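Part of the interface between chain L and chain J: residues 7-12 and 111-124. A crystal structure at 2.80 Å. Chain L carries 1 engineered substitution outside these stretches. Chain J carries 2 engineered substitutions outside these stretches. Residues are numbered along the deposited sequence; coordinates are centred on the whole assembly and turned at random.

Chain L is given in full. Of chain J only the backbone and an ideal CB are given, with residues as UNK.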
# COMPACT_ATOMS: atom_id res chain seq x y z
N HIS L 7 -14.42 14.98 18.64
CA HIS L 7 -14.47 13.62 19.18
C HIS L 7 -14.81 12.60 18.10
O HIS L 7 -15.83 12.72 17.42
CB HIS L 7 -15.48 13.53 20.32
CG HIS L 7 -15.49 12.21 21.01
ND1 HIS L 7 -14.74 11.95 22.14
CD2 HIS L 7 -16.17 11.07 20.75
CE1 HIS L 7 -14.95 10.71 22.53
NE2 HIS L 7 -15.82 10.15 21.70
N PHE L 8 -13.94 11.60 17.94
CA PHE L 8 -14.15 10.56 16.95
C PHE L 8 -13.88 9.17 17.53
O PHE L 8 -12.74 8.85 17.87
CB PHE L 8 -13.28 10.80 15.72
CG PHE L 8 -13.43 9.76 14.65
CD1 PHE L 8 -14.48 9.82 13.75
CD2 PHE L 8 -12.53 8.71 14.54
CE1 PHE L 8 -14.63 8.87 12.76
CE2 PHE L 8 -12.67 7.75 13.56
CZ PHE L 8 -13.72 7.83 12.67
N GLU L 9 -14.93 8.37 17.63
CA GLU L 9 -14.83 7.00 18.12
C GLU L 9 -14.02 6.89 19.41
O GLU L 9 -13.05 6.14 19.48
CB GLU L 9 -14.25 6.08 17.04
CG GLU L 9 -15.05 6.05 15.75
CD GLU L 9 -16.48 5.56 15.96
OE1 GLU L 9 -16.69 4.68 16.82
OE2 GLU L 9 -17.38 6.05 15.25
N GLY L 10 -14.42 7.66 20.42
CA GLY L 10 -13.77 7.61 21.72
C GLY L 10 -12.39 8.23 21.71
O GLY L 10 -11.53 7.85 22.51
N ARG L 11 -12.17 9.18 20.81
CA ARG L 11 -10.88 9.85 20.71
C ARG L 11 -11.06 11.35 20.52
O ARG L 11 -11.91 11.79 19.75
CB ARG L 11 -10.06 9.28 19.55
CG ARG L 11 -9.77 7.80 19.66
CD ARG L 11 -8.97 7.30 18.47
NE ARG L 11 -8.67 5.88 18.57
CZ ARG L 11 -9.42 4.92 18.04
NH1 ARG L 11 -10.52 5.23 17.37
NH2 ARG L 11 -9.08 3.65 18.19
N SER L 12 -10.25 12.13 21.23
CA SER L 12 -10.24 13.57 21.04
C SER L 12 -9.53 13.89 19.73
O SER L 12 -8.62 13.17 19.31
CB SER L 12 -9.54 14.26 22.21
OG SER L 12 -8.26 13.71 22.43
N UNK J 111 -15.15 6.35 4.67
CA UNK J 111 -14.05 7.17 5.17
C UNK J 111 -13.88 7.04 6.67
O UNK J 111 -12.76 6.88 7.17
CB UNK J 111 -14.27 8.64 4.80
N UNK J 112 -14.99 7.11 7.40
CA UNK J 112 -14.95 7.00 8.86
C UNK J 112 -14.53 5.60 9.28
O UNK J 112 -13.79 5.43 10.25
CB UNK J 112 -16.31 7.35 9.47
N UNK J 113 -15.00 4.59 8.55
CA UNK J 113 -14.68 3.20 8.86
C UNK J 113 -13.20 2.92 8.65
O UNK J 113 -12.55 2.26 9.46
CB UNK J 113 -15.52 2.25 8.00
N UNK J 114 -12.66 3.42 7.54
CA UNK J 114 -11.26 3.23 7.20
C UNK J 114 -10.35 3.96 8.18
O UNK J 114 -9.27 3.48 8.52
CB UNK J 114 -10.99 3.71 5.77
N UNK J 115 -10.80 5.13 8.64
CA UNK J 115 -10.04 5.92 9.59
C UNK J 115 -10.04 5.26 10.97
O UNK J 115 -9.00 5.16 11.62
CB UNK J 115 -10.61 7.34 9.68
N UNK J 116 -11.20 4.80 11.41
CA UNK J 116 -11.33 4.16 12.71
C UNK J 116 -10.49 2.89 12.77
O UNK J 116 -9.90 2.58 13.81
CB UNK J 116 -12.80 3.84 13.01
N UNK J 117 -10.44 2.16 11.66
CA UNK J 117 -9.63 0.96 11.58
C UNK J 117 -8.15 1.31 11.62
O UNK J 117 -7.37 0.70 12.36
CB UNK J 117 -9.96 0.17 10.31
N UNK J 118 -7.76 2.29 10.82
CA UNK J 118 -6.37 2.74 10.77
C UNK J 118 -5.88 3.14 12.16
O UNK J 118 -4.77 2.80 12.56
CB UNK J 118 -6.22 3.91 9.80
N UNK J 119 -6.73 3.86 12.89
CA UNK J 119 -6.40 4.27 14.25
C UNK J 119 -6.32 3.06 15.19
O UNK J 119 -5.42 2.97 16.02
CB UNK J 119 -7.44 5.27 14.76
N UNK J 120 -7.27 2.13 15.04
CA UNK J 120 -7.28 0.91 15.84
C UNK J 120 -5.95 0.17 15.78
O UNK J 120 -5.42 -0.26 16.80
CB UNK J 120 -8.41 -0.01 15.37
N UNK J 121 -5.42 0.02 14.57
CA UNK J 121 -4.15 -0.68 14.37
C UNK J 121 -2.96 0.18 14.78
O UNK J 121 -2.01 -0.32 15.38
CB UNK J 121 -4.00 -1.10 12.91
N UNK J 122 -3.02 1.46 14.45
CA UNK J 122 -1.94 2.39 14.78
C UNK J 122 -1.71 2.44 16.29
O UNK J 122 -0.57 2.44 16.75
CB UNK J 122 -2.26 3.79 14.25
N UNK J 123 -2.79 2.49 17.05
CA UNK J 123 -2.71 2.52 18.51
C UNK J 123 -2.20 1.19 19.05
O UNK J 123 -1.54 1.15 20.09
CB UNK J 123 -4.08 2.85 19.12
N UNK J 124 -2.50 0.12 18.33
CA UNK J 124 -2.09 -1.22 18.73
C UNK J 124 -0.58 -1.42 18.56
O UNK J 124 0.09 -1.91 19.46
CB UNK J 124 -2.85 -2.27 17.92

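Chain J runs as one helix from 111 to 124, and chain L lies against it without regular helix or strand. Two side chains of chain L do most of the reaching: the ring of Phe L8 and the guanidinium of Arg L11. Nothing in the angles requires glycine, and the i to i-4 hydrogen bonds of 115-124 argue against proline there.

Position 111 points its CB sideways, with nothing of chain L within 5.5 Å. Many side chains would fit. It is Phe J111, whose ring end comes nearer but stays out of contact.

Position 112 also points sideways. Its ideal CB lies 4.0 Å from CE1 of Phe L8, and its carbonyl O sits 3.4 Å from CZ of Phe L8, at the ring edge. A side chain with a few methylenes could lie along the ring, whether or not it ends in a polar group. It is Glu J112. Its CG is 4.0 Å from CE1 of Phe L8, and its OE2 is hydrogen-bonded elsewhere in the structure.

Positions 113 and 114 have no chain L atom near CB, and 113 points away. Chain L sets no requirement, and many residues would do. They are Ala J113 and Thr J114.

Position 115 points toward chain L, with its ideal CB 4.3 Å from CZ of Phe L8. An aromatic ring asks for an apolar partner: leucine, isoleucine, valine or methionine. It is Leu J115. Its CD2 lies over one face of the ring, 4.1 Å from CE2 of Phe L8.

Position 116 is where the helix comes closest to Glu L9, with CA atoms 7.0 Å apart. The ideal CB is already 3.9 Å from CE2 of Phe L8 and 4.2 Å from CG of Glu L9. A small residue such as alanine or serine suits this spacing. It is Ala J116, and its methyl makes both contacts.

Position 117 points away and 118 is out of reach. Many residues would fit. They are Asn J117 and Leu J118.

Position 119 points toward chain L, its ideal CB 3.8 Å from CZ of Arg L11. The ring of Phe L8 is within reach of a longer side chain, so an aliphatic one such as leucine or methionine would suit. Leu J119 serves both: its CB covers one face of the guanidinium, and its CD1 is 4.2 Å from CD2 of Phe L8.

Position 120 points sideways, with its ideal CB 4.7 Å from NH2 of Arg L11. A short acid could turn its end to the charge; asparagine could also accept a hydrogen bond. It is Asp J120. NH2 of Arg L11 donates to its OD2 at 2.8 Å, in a salt bridge.

Position 123 points toward chain L, its ideal CB 5.2 Å from NH2 of Arg L11. A longer acceptor fits, glutamate best for charge, glutamine possibly. Glu J123 takes NE of Arg L11 on OE2 at 2.7 Å and NH2 of Arg L11 on OE1 at 2.9 Å. This two-point salt bridge lies at the guanidinium edge.

Positions 121, 122 and 124 are out of reach, so many residues would fit. They are His J121, Ala J122 and Phe J124.

Chain J, residues 111-124: FEATLANLLDHAEF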
# COMPACT_ATOMS: atom_id res chain seq x y z
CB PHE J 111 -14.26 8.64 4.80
CG PHE J 111 -13.28 9.58 5.45
CD1 PHE J 111 -12.01 9.73 4.93
CD2 PHE J 111 -13.64 10.31 6.57
CE1 PHE J 111 -11.10 10.59 5.53
CE2 PHE J 111 -12.74 11.17 7.17
CZ PHE J 111 -11.47 11.31 6.65
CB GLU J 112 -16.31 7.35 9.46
CG GLU J 112 -16.69 8.82 9.33
CD GLU J 112 -17.95 9.17 10.11
OE1 GLU J 112 -18.51 8.27 10.77
OE2 GLU J 112 -18.37 10.34 10.05
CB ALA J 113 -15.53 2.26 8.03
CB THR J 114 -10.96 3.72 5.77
OG1 THR J 114 -11.78 3.00 4.84
CG2 THR J 114 -9.50 3.50 5.42
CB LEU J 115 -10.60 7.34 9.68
CG LEU J 115 -9.85 8.31 10.58
CD1 LEU J 115 -8.40 8.47 10.13
CD2 LEU J 115 -10.55 9.66 10.62
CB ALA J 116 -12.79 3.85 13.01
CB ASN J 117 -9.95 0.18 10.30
CG ASN J 117 -9.27 -1.18 10.26
OD1 ASN J 117 -9.01 -1.78 11.30
ND2 ASN J 117 -9.00 -1.66 9.06
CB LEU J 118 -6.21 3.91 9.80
CG LEU J 118 -4.81 4.51 9.68
CD1 LEU J 118 -3.81 3.45 9.26
CD2 LEU J 118 -4.81 5.69 8.72
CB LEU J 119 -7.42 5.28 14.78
CG LEU J 119 -7.43 6.65 14.09
CD1 LEU J 119 -8.54 7.53 14.64
CD2 LEU J 119 -6.08 7.33 14.25
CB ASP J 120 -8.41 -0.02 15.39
CG ASP J 120 -9.76 0.37 15.96
OD1 ASP J 120 -10.78 -0.18 15.50
OD2 ASP J 120 -9.80 1.23 16.87
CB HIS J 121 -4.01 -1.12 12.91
CG HIS J 121 -4.86 -2.30 12.56
ND1 HIS J 121 -4.34 -3.55 12.29
CD2 HIS J 121 -6.21 -2.42 12.45
CE1 HIS J 121 -5.33 -4.39 12.02
NE2 HIS J 121 -6.47 -3.73 12.11
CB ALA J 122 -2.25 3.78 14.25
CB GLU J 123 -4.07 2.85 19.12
CG GLU J 123 -4.57 4.24 18.78
CD GLU J 123 -5.91 4.55 19.41
OE1 GLU J 123 -6.66 3.60 19.71
OE2 GLU J 123 -6.21 5.75 19.61
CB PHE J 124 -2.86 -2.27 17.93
CG PHE J 124 -2.44 -3.68 18.21
CD1 PHE J 124 -2.93 -4.36 19.31
CD2 PHE J 124 -1.55 -4.34 17.38
CE1 PHE J 124 -2.55 -5.65 19.57
CE2 PHE J 124 -1.16 -5.63 17.63
CZ PHE J 124 -1.66 -6.30 18.73
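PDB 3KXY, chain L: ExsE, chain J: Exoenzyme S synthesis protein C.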